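Local structure of MccF (Escherichia coli, 4IIY) at residues F292-E304 / K326-T339. The protein is the microcin C7 self-immunity protein, a peptidase S66 family member that probably acts as a serine-type hydrolase. The protein carries 1 engineered substitution. Numbering follows the deposited sequence. Where two conformers were deposited one is given.
With 1EI (5'-O-(L-alpha-glutamylsulfamoyl)inosine), chain K; EDO (1,2-ethanediol), chain L.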
ATOM      1  N   PHE B 292      14.447  -4.279  -9.880  1.00  8.58           N
ATOM      2  CA  PHE B 292      15.460  -3.476 -10.562  1.00  9.86           C
ATOM      3  C   PHE B 292      16.677  -4.310 -10.987  1.00 10.52           C
ATOM      4  O   PHE B 292      17.558  -3.807 -11.687  1.00 11.57           O
ATOM      5  CB  PHE B 292      15.864  -2.262  -9.716  1.00  9.39           C
ATOM      6  CG  PHE B 292      14.710  -1.348  -9.375  1.00  8.81           C
ATOM      7  CD1 PHE B 292      13.731  -1.052 -10.314  1.00  9.58           C
ATOM      8  CD2 PHE B 292      14.594  -0.801  -8.105  1.00  9.62           C
ATOM      9  CE1 PHE B 292      12.664  -0.219  -9.997  1.00  9.89           C
ATOM     10  CE2 PHE B 292      13.530   0.037  -7.788  1.00 10.18           C
ATOM     11  CZ  PHE B 292      12.572   0.324  -8.732  1.00 11.27           C
ATOM     12  N   ASP B 293      16.711  -5.580 -10.588  1.00  9.41           N
ATOM     13  CA  ASP B 293      17.719  -6.515 -11.087  1.00 10.82           C
ATOM     14  C   ASP B 293      17.264  -7.168 -12.387  1.00 10.50           C
ATOM     15  O   ASP B 293      18.070  -7.798 -13.082  1.00 14.28           O
ATOM     16  CB  ASP B 293      18.007  -7.615 -10.055  1.00 12.96           C
ATOM     17  CG  ASP B 293      18.724  -7.098  -8.817  1.00 17.23           C
ATOM     18  OD1 ASP B 293      19.379  -6.038  -8.895  1.00 19.02           O
ATOM     19  OD2 ASP B 293      18.637  -7.775  -7.767  1.00 20.71           O
ATOM     20  N   LYS B 294      15.981  -7.033 -12.705  1.00  9.03           N
ATOM     21  CA  LYS B 294      15.399  -7.705 -13.859  1.00 10.91           C
ATOM     22  C   LYS B 294      15.096  -6.791 -15.036  1.00  9.23           C
ATOM     23  O   LYS B 294      15.348  -7.161 -16.184  1.00 10.76           O
ATOM     24  CB  LYS B 294      14.094  -8.398 -13.470  1.00 11.66           C
ATOM     25  CG  LYS B 294      14.224  -9.554 -12.495  1.00 11.62           C
ATOM     26  CD  LYS B 294      12.818  -9.992 -12.077  1.00 17.01           C
ATOM     27  CE  LYS B 294      12.796 -11.106 -11.052  1.00 22.22           C
ATOM     28  NZ  LYS B 294      11.380 -11.348 -10.628  1.00 20.50           N
ATOM     29  N   VAL B 295      14.508  -5.627 -14.773  1.00  8.82           N
ATOM     30  CA  VAL B 295      13.934  -4.837 -15.859  1.00  8.24           C
ATOM     31  C   VAL B 295      14.991  -4.105 -16.681  1.00  8.45           C
ATOM     32  O   VAL B 295      16.026  -3.684 -16.155  1.00 10.90           O
ATOM     33  CB  VAL B 295      12.821  -3.868 -15.379  1.00  9.68           C
ATOM     34  CG1 VAL B 295      11.693  -4.653 -14.718  1.00 10.69           C
ATOM     35  CG2 VAL B 295      13.365  -2.824 -14.424  1.00 10.56           C
ATOM     36  N   SER B 296      14.717  -3.956 -17.975  1.00  8.83           N
ATOM     37  CA  SER B 296      15.676  -3.300 -18.860  0.57 10.23           C
ATOM     38  C   SER B 296      15.408  -1.808 -19.044  1.00 10.20           C
ATOM     39  O   SER B 296      16.268  -1.071 -19.537  1.00  9.68           O
ATOM     40  CB  SER B 296      15.724  -4.002 -20.213  0.57 11.23           C
ATOM     41  OG  SER B 296      16.177  -5.338 -20.073  0.57 10.87           O
ATOM     42  N   ALA B 297      14.228  -1.351 -18.633  1.00  9.93           N
ATOM     43  CA  ALA B 297      13.886   0.067 -18.659  1.00  8.76           C
ATOM     44  C   ALA B 297      12.683   0.271 -17.749  1.00  8.14           C
ATOM     45  O   ALA B 297      11.970  -0.681 -17.416  1.00  8.60           O
ATOM     46  CB  ALA B 297      13.570   0.535 -20.089  1.00  9.20           C
ATOM     47  N   ILE B 298      12.471   1.522 -17.354  1.00  8.33           N
ATOM     48  CA  ILE B 298      11.316   1.907 -16.555  1.00  8.47           C
ATOM     49  C   ILE B 298      10.613   3.074 -17.232  1.00  7.44           C
ATOM     50  O   ILE B 298      11.267   4.019 -17.684  1.00  8.82           O
ATOM     51  CB  ILE B 298      11.746   2.333 -15.134  1.00  8.34           C
ATOM     52  CG1 ILE B 298      12.407   1.157 -14.407  1.00  9.10           C
ATOM     53  CG2 ILE B 298      10.551   2.870 -14.338  1.00 10.78           C
ATOM     54  CD1 ILE B 298      13.261   1.584 -13.243  1.00 11.56           C
ATOM     55  N   ILE B 299       9.285   2.992 -17.306  1.00  7.86           N
ATOM     56  CA  ILE B 299       8.442   4.105 -17.725  1.00  7.41           C
ATOM     57  C   ILE B 299       7.705   4.639 -16.502  1.00  7.42           C
ATOM     58  O   ILE B 299       6.966   3.893 -15.843  1.00  8.16           O
ATOM     59  CB  ILE B 299       7.394   3.660 -18.755  1.00  7.80           C
ATOM     60  CG1 ILE B 299       8.054   3.027 -19.989  1.00  8.70           C
ATOM     61  CG2 ILE B 299       6.493   4.837 -19.157  1.00  8.49           C
ATOM     62  CD1 ILE B 299       7.072   2.264 -20.863  1.00  9.65           C
ATOM     63  N   LEU B 300       7.926   5.910 -16.177  1.00  7.90           N
ATOM     64  CA  LEU B 300       7.158   6.572 -15.129  1.00  6.67           C
ATOM     65  C   LEU B 300       6.071   7.403 -15.792  1.00  7.72           C
ATOM     66  O   LEU B 300       6.371   8.329 -16.568  1.00  8.80           O
ATOM     67  CB  LEU B 300       8.040   7.505 -14.295  1.00  8.59           C
ATOM     68  CG  LEU B 300       9.262   6.905 -13.599  1.00  8.29           C
ATOM     69  CD1 LEU B 300      10.032   8.003 -12.881  1.00 10.27           C
ATOM     70  CD2 LEU B 300       8.864   5.801 -12.619  1.00  9.34           C
ATOM     71  N   GLY B 301       4.808   7.090 -15.520  1.00  7.41           N
ATOM     72  CA  GLY B 301       3.736   7.967 -15.961  1.00  7.72           C
ATOM     73  C   GLY B 301       3.798   9.286 -15.203  1.00  8.01           C
ATOM     74  O   GLY B 301       4.263   9.335 -14.057  1.00  8.25           O
ATOM     75  N   LYS B 302       3.338  10.373 -15.817  1.00  7.28           N
ATOM     76  CA  LYS B 302       3.289  11.639 -15.084  1.00  8.16           C
ATOM     77  C   LYS B 302       2.466  11.450 -13.809  1.00  7.50           C
ATOM     78  O   LYS B 302       1.375  10.883 -13.844  1.00  8.52           O
ATOM     79  CB  LYS B 302       2.663  12.756 -15.922  1.00  8.96           C
ATOM     80  CG  LYS B 302       3.492  13.215 -17.117  1.00  7.98           C
ATOM     81  CD  LYS B 302       2.907  14.509 -17.689  1.00  8.95           C
ATOM     82  CE  LYS B 302       3.811  15.143 -18.730  1.00  8.84           C
ATOM     83  NZ  LYS B 302       3.964  14.282 -19.933  1.00  8.50           N
ATOM     84  N   HIS B 303       2.967  11.978 -12.700  1.00  7.71           N
ATOM     85  CA  HIS B 303       2.330  11.828 -11.397  1.00  6.58           C
ATOM     86  C   HIS B 303       1.404  13.007 -11.120  1.00  7.17           C
ATOM     87  O   HIS B 303       1.873  14.140 -10.972  1.00 11.90           O
ATOM     88  CB  HIS B 303       3.411  11.775 -10.307  1.00  8.05           C
ATOM     89  CG  HIS B 303       2.914  11.319  -8.968  1.00  7.29           C
ATOM     90  ND1 HIS B 303       3.434  10.213  -8.333  1.00  6.86           N
ATOM     91  CD2 HIS B 303       1.969  11.824  -8.131  1.00  7.41           C
ATOM     92  CE1 HIS B 303       2.817  10.037  -7.173  1.00  7.83           C
ATOM     93  NE2 HIS B 303       1.926  11.005  -7.023  1.00  7.80           N
ATOM     94  N   GLU B 304       0.101  12.764 -11.022  1.00  7.49           N
ATOM     95  CA  GLU B 304      -0.882  13.820 -10.771  1.00  8.04           C
ATOM     96  C   GLU B 304      -0.668  14.467  -9.400  1.00  7.30           C
ATOM     97  O   GLU B 304      -0.758  13.792  -8.374  1.00  7.85           O
ATOM     98  CB  GLU B 304      -2.285  13.214 -10.837  1.00  7.74           C
ATOM     99  CG  GLU B 304      -3.425  14.161 -10.471  1.00  9.10           C
ATOM    100  CD  GLU B 304      -4.777  13.462 -10.407  1.00 10.50           C
ATOM    101  OE1 GLU B 304      -4.851  12.288  -9.989  1.00  9.73           O
ATOM    102  OE2 GLU B 304      -5.784  14.093 -10.805  1.00 15.98           O
ATOM    103  N   LYS B 326      22.390   1.371  -9.683  1.00 12.86           N
ATOM    104  CA  LYS B 326      21.927   0.496 -10.751  1.00 13.50           C
ATOM    105  C   LYS B 326      21.486   1.344 -11.940  1.00 12.74           C
ATOM    106  O   LYS B 326      20.575   2.164 -11.827  1.00 14.50           O
ATOM    107  CB  LYS B 326      20.779  -0.395 -10.270  1.00 12.48           C
ATOM    108  CG  LYS B 326      20.336  -1.447 -11.273  1.00 14.72           C
ATOM    109  CD  LYS B 326      21.400  -2.515 -11.447  1.00 18.27           C
ATOM    110  CE  LYS B 326      20.930  -3.608 -12.392  1.00 23.74           C
ATOM    111  NZ  LYS B 326      21.950  -4.685 -12.532  1.00 27.14           N
ATOM    112  N   GLN B 327      22.150   1.169 -13.076  1.00 14.57           N
ATOM    113  CA  GLN B 327      21.865   1.978 -14.251  1.00 14.80           C
ATOM    114  C   GLN B 327      20.744   1.343 -15.056  1.00 15.61           C
ATOM    115  O   GLN B 327      20.921   0.283 -15.652  1.00 20.43           O
ATOM    116  CB  GLN B 327      23.122   2.132 -15.113  1.00 17.62           C
ATOM    117  CG  GLN B 327      24.301   2.752 -14.382  1.00 19.14           C
ATOM    118  CD  GLN B 327      24.043   4.186 -13.976  1.00 24.47           C
ATOM    119  OE1 GLN B 327      24.137   4.538 -12.800  1.00 31.50           O
ATOM    120  NE2 GLN B 327      23.728   5.029 -14.953  1.00 31.22           N
ATOM    121  N   ILE B 328      19.580   1.983 -15.041  1.00 12.42           N
ATOM    122  CA  ILE B 328      18.430   1.541 -15.816  1.00 10.68           C
ATOM    123  C   ILE B 328      17.910   2.769 -16.540  1.00 10.82           C
ATOM    124  O   ILE B 328      17.672   3.804 -15.916  1.00 11.54           O
ATOM    125  CB  ILE B 328      17.301   0.988 -14.920  1.00 10.25           C
ATOM    126  CG1 ILE B 328      17.817  -0.168 -14.057  1.00 12.13           C
ATOM    127  CG2 ILE B 328      16.114   0.550 -15.761  1.00 11.95           C
ATOM    128  CD1 ILE B 328      16.747  -0.808 -13.189  1.00 12.84           C
ATOM    129  N   PRO B 329      17.741   2.679 -17.862  1.00  9.74           N
ATOM    130  CA  PRO B 329      17.202   3.861 -18.542  1.00 10.99           C
ATOM    131  C   PRO B 329      15.730   4.085 -18.189  1.00  9.00           C
ATOM    132  O   PRO B 329      14.969   3.125 -17.994  1.00  9.62           O
ATOM    133  CB  PRO B 329      17.390   3.541 -20.026  1.00 14.41           C
ATOM    134  CG  PRO B 329      17.493   2.059 -20.093  1.00 15.62           C
ATOM    135  CD  PRO B 329      18.076   1.586 -18.790  1.00 10.75           C
ATOM    136  N   VAL B 330      15.338   5.352 -18.110  1.00  9.02           N
ATOM    137  CA  VAL B 330      14.009   5.715 -17.636  1.00  8.82           C
ATOM    138  C   VAL B 330      13.349   6.726 -18.567  1.00  9.47           C
ATOM    139  O   VAL B 330      13.950   7.755 -18.898  1.00  9.50           O
ATOM    140  CB  VAL B 330      14.073   6.331 -16.222  1.00 10.06           C
ATOM    141  CG1 VAL B 330      12.693   6.798 -15.794  1.00  9.85           C
ATOM    142  CG2 VAL B 330      14.632   5.334 -15.221  1.00 11.08           C
ATOM    143  N   LEU B 331      12.118   6.433 -18.983  1.00  8.39           N
ATOM    144  CA  LEU B 331      11.273   7.404 -19.660  1.00  7.95           C
ATOM    145  C   LEU B 331      10.456   8.046 -18.550  1.00  7.71           C
ATOM    146  O   LEU B 331       9.570   7.398 -17.975  1.00  9.14           O
ATOM    147  CB  LEU B 331      10.380   6.715 -20.689  1.00 10.00           C
ATOM    148  CG  LEU B 331       9.558   7.594 -21.635  1.00 13.85           C
ATOM    149  CD1 LEU B 331       8.749   6.745 -22.602  1.00 13.71           C
ATOM    150  CD2 LEU B 331       8.643   8.527 -20.883  1.00 18.84           C
ATOM    151  N   ASP B 332      10.790   9.288 -18.210  1.00  7.09           N
ATOM    152  CA  ASP B 332      10.124   9.978 -17.116  1.00  8.62           C
ATOM    153  C   ASP B 332       9.056  10.925 -17.635  1.00  8.05           C
ATOM    154  O   ASP B 332       9.371  11.958 -18.218  1.00 10.68           O
ATOM    155  CB  ASP B 332      11.142  10.766 -16.296  1.00  9.95           C
ATOM    156  CG  ASP B 332      10.523  11.436 -15.083  1.00 12.16           C
ATOM    157  OD1 ASP B 332       9.399  11.059 -14.701  1.00 13.87           O
ATOM    158  OD2 ASP B 332      11.169  12.334 -14.508  1.00 16.27           O
ATOM    159  N   GLY B 333       7.789  10.585 -17.417  1.00  8.70           N
ATOM    160  CA  GLY B 333       6.695  11.469 -17.770  1.00  8.68           C
ATOM    161  C   GLY B 333       5.860  11.032 -18.958  1.00  8.59           C
ATOM    162  O   GLY B 333       5.340  11.866 -19.695  1.00  8.86           O
ATOM    163  N   PHE B 334       5.702   9.730 -19.156  1.00  8.51           N
ATOM    164  CA  PHE B 334       4.801   9.230 -20.189  1.00  8.74           C
ATOM    165  C   PHE B 334       3.356   9.622 -19.855  1.00  6.92           C
ATOM    166  O   PHE B 334       2.942   9.572 -18.689  1.00  7.91           O
ATOM    167  CB  PHE B 334       4.959   7.704 -20.323  1.00  7.98           C
ATOM    168  CG  PHE B 334       4.238   7.086 -21.502  1.00  8.20           C
ATOM    169  CD1 PHE B 334       4.414   7.562 -22.794  1.00  8.69           C
ATOM    170  CD2 PHE B 334       3.431   5.977 -21.315  1.00  8.31           C
ATOM    171  CE1 PHE B 334       3.764   6.962 -23.864  1.00  9.47           C
ATOM    172  CE2 PHE B 334       2.790   5.368 -22.380  1.00  9.81           C
ATOM    173  CZ  PHE B 334       2.955   5.866 -23.660  1.00 10.20           C
ATOM    174  N   ASP B 335       2.602  10.014 -20.879  1.00  7.26           N
ATOM    175  CA  ASP B 335       1.233  10.493 -20.705  1.00  6.23           C
ATOM    176  C   ASP B 335       0.236   9.341 -20.683  1.00  7.67           C
ATOM    177  O   ASP B 335      -0.684   9.268 -21.501  1.00  8.13           O
ATOM    178  CB  ASP B 335       0.879  11.496 -21.802  1.00  8.41           C
ATOM    179  CG  ASP B 335       1.727  12.746 -21.724  1.00  7.90           C
ATOM    180  OD1 ASP B 335       1.484  13.572 -20.814  1.00  8.38           O
ATOM    181  OD2 ASP B 335       2.659  12.889 -22.553  1.00  9.06           O
ATOM    182  N   CYS B 336       0.420   8.444 -19.724  1.00  7.04           N
ATOM    183  CA  CYS B 336      -0.503   7.336 -19.529  1.00  7.20           C
ATOM    184  C   CYS B 336      -0.631   7.157 -18.028  1.00  8.11           C
ATOM    185  O   CYS B 336       0.086   6.352 -17.415  1.00 10.25           O
ATOM    186  CB  CYS B 336       0.010   6.075 -20.235  1.00  8.13           C
ATOM    187  SG  CYS B 336      -1.138   4.689 -20.233  1.00  8.87           S
ATOM    188  N   SER B 337      -1.508   7.952 -17.428  1.00  7.54           N
ATOM    189  CA  SER B 337      -1.553   8.083 -15.981  1.00  7.14           C
ATOM    190  C   SER B 337      -2.830   8.810 -15.605  1.00  6.93           C
ATOM    191  O   SER B 337      -3.797   8.785 -16.368  1.00  7.77           O
ATOM    192  CB  SER B 337      -0.325   8.849 -15.487  1.00  9.11           C
ATOM    193  OG  SER B 337      -0.377  10.200 -15.906  1.00  8.27           O
ATOM    194  N   HIS B 338      -2.841   9.449 -14.435  1.00  6.88           N
ATOM    195  CA  HIS B 338      -3.996  10.223 -13.997  1.00  7.28           C
ATOM    196  C   HIS B 338      -4.023  11.644 -14.582  1.00  8.12           C
ATOM    197  O   HIS B 338      -5.003  12.371 -14.385  1.00  8.32           O
ATOM    198  CB  HIS B 338      -4.021  10.341 -12.475  1.00  7.99           C
ATOM    199  CG  HIS B 338      -4.398   9.085 -11.749  1.00  7.58           C
ATOM    200  ND1 HIS B 338      -3.655   7.923 -11.790  1.00  7.27           N
ATOM    201  CD2 HIS B 338      -5.425   8.843 -10.904  1.00  8.41           C
ATOM    202  CE1 HIS B 338      -4.224   7.013 -11.010  1.00  8.21           C
ATOM    203  NE2 HIS B 338      -5.299   7.548 -10.463  1.00  9.08           N
ATOM    204  N   THR B 339      -2.959  12.070 -15.261  1.00  6.85           N
ATOM    205  CA  THR B 339      -2.968  13.402 -15.873  1.00  7.10           C
ATOM    206  C   THR B 339      -3.771  13.392 -17.183  1.00  7.50           C
ATOM    207  O   THR B 339      -4.035  12.335 -17.749  1.00  7.76           O
ATOM    208  CB  THR B 339      -1.541  13.921 -16.112  1.00  7.06           C
ATOM    209  OG1 THR B 339      -0.846  13.026 -16.993  1.00  8.26           O
ATOM    210  CG2 THR B 339      -0.770  14.000 -14.796  1.00  9.75           C
TER
HETATM  211  O6  1EI K 401     -13.869  15.320  -6.520  0.61 21.67           O
HETATM  212  C6  1EI K 401     -12.953  15.246  -7.368  0.97 14.41           C
HETATM  213  N1  1EI K 401     -12.362  16.354  -7.860  0.80 17.38           N
HETATM  214  C2  1EI K 401     -11.379  16.291  -8.775  0.82 16.17           C
HETATM  215  N3  1EI K 401     -10.911  15.134  -9.273  0.86 14.71           N
HETATM  216  C5  1EI K 401     -12.493  13.936  -7.863  1.00 15.41           C
HETATM  217  C4  1EI K 401     -11.424  13.956  -8.858  1.00 14.27           C
HETATM  218  N7  1EI K 401     -12.803  12.640  -7.653  0.90 16.92           N
HETATM  219  C8  1EI K 401     -11.998  11.892  -8.444  0.88 17.65           C
HETATM  220  N9  1EI K 401     -11.181  12.685  -9.154  0.81 13.46           N
HETATM  221  C1' 1EI K 401     -10.156  12.246 -10.115  0.93 12.67           C
HETATM  222  O4' 1EI K 401     -10.523  11.039 -10.768  0.83 13.49           O
HETATM  223  C2' 1EI K 401      -8.886  11.933  -9.351  0.95 19.21           C
HETATM  224  O2' 1EI K 401      -8.062  13.096  -9.276  0.83 20.59           O
HETATM  225  C3' 1EI K 401      -8.248  10.838 -10.176  0.73 19.72           C
HETATM  226  O3' 1EI K 401      -7.189  11.385 -10.957  0.59 15.04           O
HETATM  227  C4' 1EI K 401      -9.330  10.341 -11.118  0.94 17.18           C
HETATM  228  C5' 1EI K 401      -9.531   8.835 -11.011  0.93 14.79           C
HETATM  229  O5' 1EI K 401      -9.970   8.471  -9.699  0.89 12.04           O
HETATM  230  SBF 1EI K 401      -9.864   7.001  -9.274  0.79 10.74           S
HETATM  231  OAE 1EI K 401     -10.935   6.710  -8.346  0.69 11.88           O
HETATM  232  OAF 1EI K 401      -9.964   6.223 -10.481  0.98 11.32           O
HETATM  233  NAQ 1EI K 401      -8.464   6.833  -8.635  0.98 13.46           N
HETATM  234  C   1EI K 401      -7.888   5.678  -8.241  0.69 10.93           C
HETATM  235  O   1EI K 401      -8.350   4.546  -8.327  0.98 10.43           O
HETATM  236  CA  1EI K 401      -6.504   5.797  -7.669  0.70 14.51           C
HETATM  237  N   1EI K 401      -6.116   7.191  -7.541  0.72 18.14           N
HETATM  238  CB  1EI K 401      -6.436   5.072  -6.329  0.78 20.14           C
HETATM  239  CG  1EI K 401      -5.089   4.378  -6.146  0.82 22.64           C
HETATM  240  CD  1EI K 401      -4.039   5.368  -5.695  1.00 18.99           C
HETATM  241  OE1 1EI K 401      -4.243   6.587  -5.866  0.48 23.66           O
HETATM  242  OE2 1EI K 401      -3.005   4.922  -5.167  0.75 20.05           O
HETATM  243  C1  EDO L 402       5.089   7.696 -11.254  1.00 10.07           C
HETATM  244  O1  EDO L 402       3.880   8.452 -11.444  1.00  7.65           O
HETATM  245  C2  EDO L 402       6.086   8.433 -10.372  1.00 13.35           C
HETATM  246  O2  EDO L 402       5.581   8.507  -9.030  1.00 11.76           O
HETATM  247  O   HOH W   1      20.777  -7.294 -12.825  1.00 29.16           O
HETATM  248  O   HOH W   2      -0.777  10.243 -12.363  1.00  7.93           O
HETATM  249  O   HOH W   3      -5.400  15.098 -13.644  1.00 10.44           O
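Lys302 NZ donates to Gly333 O at 2.8 Å, 21° out of that carbonyl's plane, and forms a salt bridge with Asp335. In the latter NZ meets OD1 of Asp335 at 2.7 Å from above the carboxylate plane; Asn227 also bonds the amine. The chain is extended until its last torsion bends (chi4 65°), which turns NZ onto both oxygens, while CB packs 3.7 Å from Thr339 OG1. Shortening Lys302 to an alanine is likely to leave buried Asp335 without its counter-charge and open a gap beside Thr339. Ser337 OG donates to Lys302 O at 2.8 Å, in the carbonyl plane and on a lone pair. Upstream, strands 297-301 and 330-334 run parallel, their axes 24° apart, until a beta bulge shifts the register: Leu300 O accepts from both Gly333 N and Phe334 N. Ile299 CG2 presses on Phe334 CB at 3.5 Å. The opposite end is looser: Ile328 CD1 reaches Phe292 CB at 3.9 Å, and beyond it a water links Asp293 O to exposed Lys326 NZ. Past the strands, Glu304 grips both ribose hydroxyls of the ligand and also bonds Ser272, while His338, bonded to Glu270, accepts from the ligand's amine. This is a beta-alpha-beta crossover through helix 315-323; the loops after its two parallel strands contribute Glu304 and His338 to the ligand pocket, where His338 and Glu270 are the predicted charge-relay residues and engineered Ala145 replaces the predicted nucleophile.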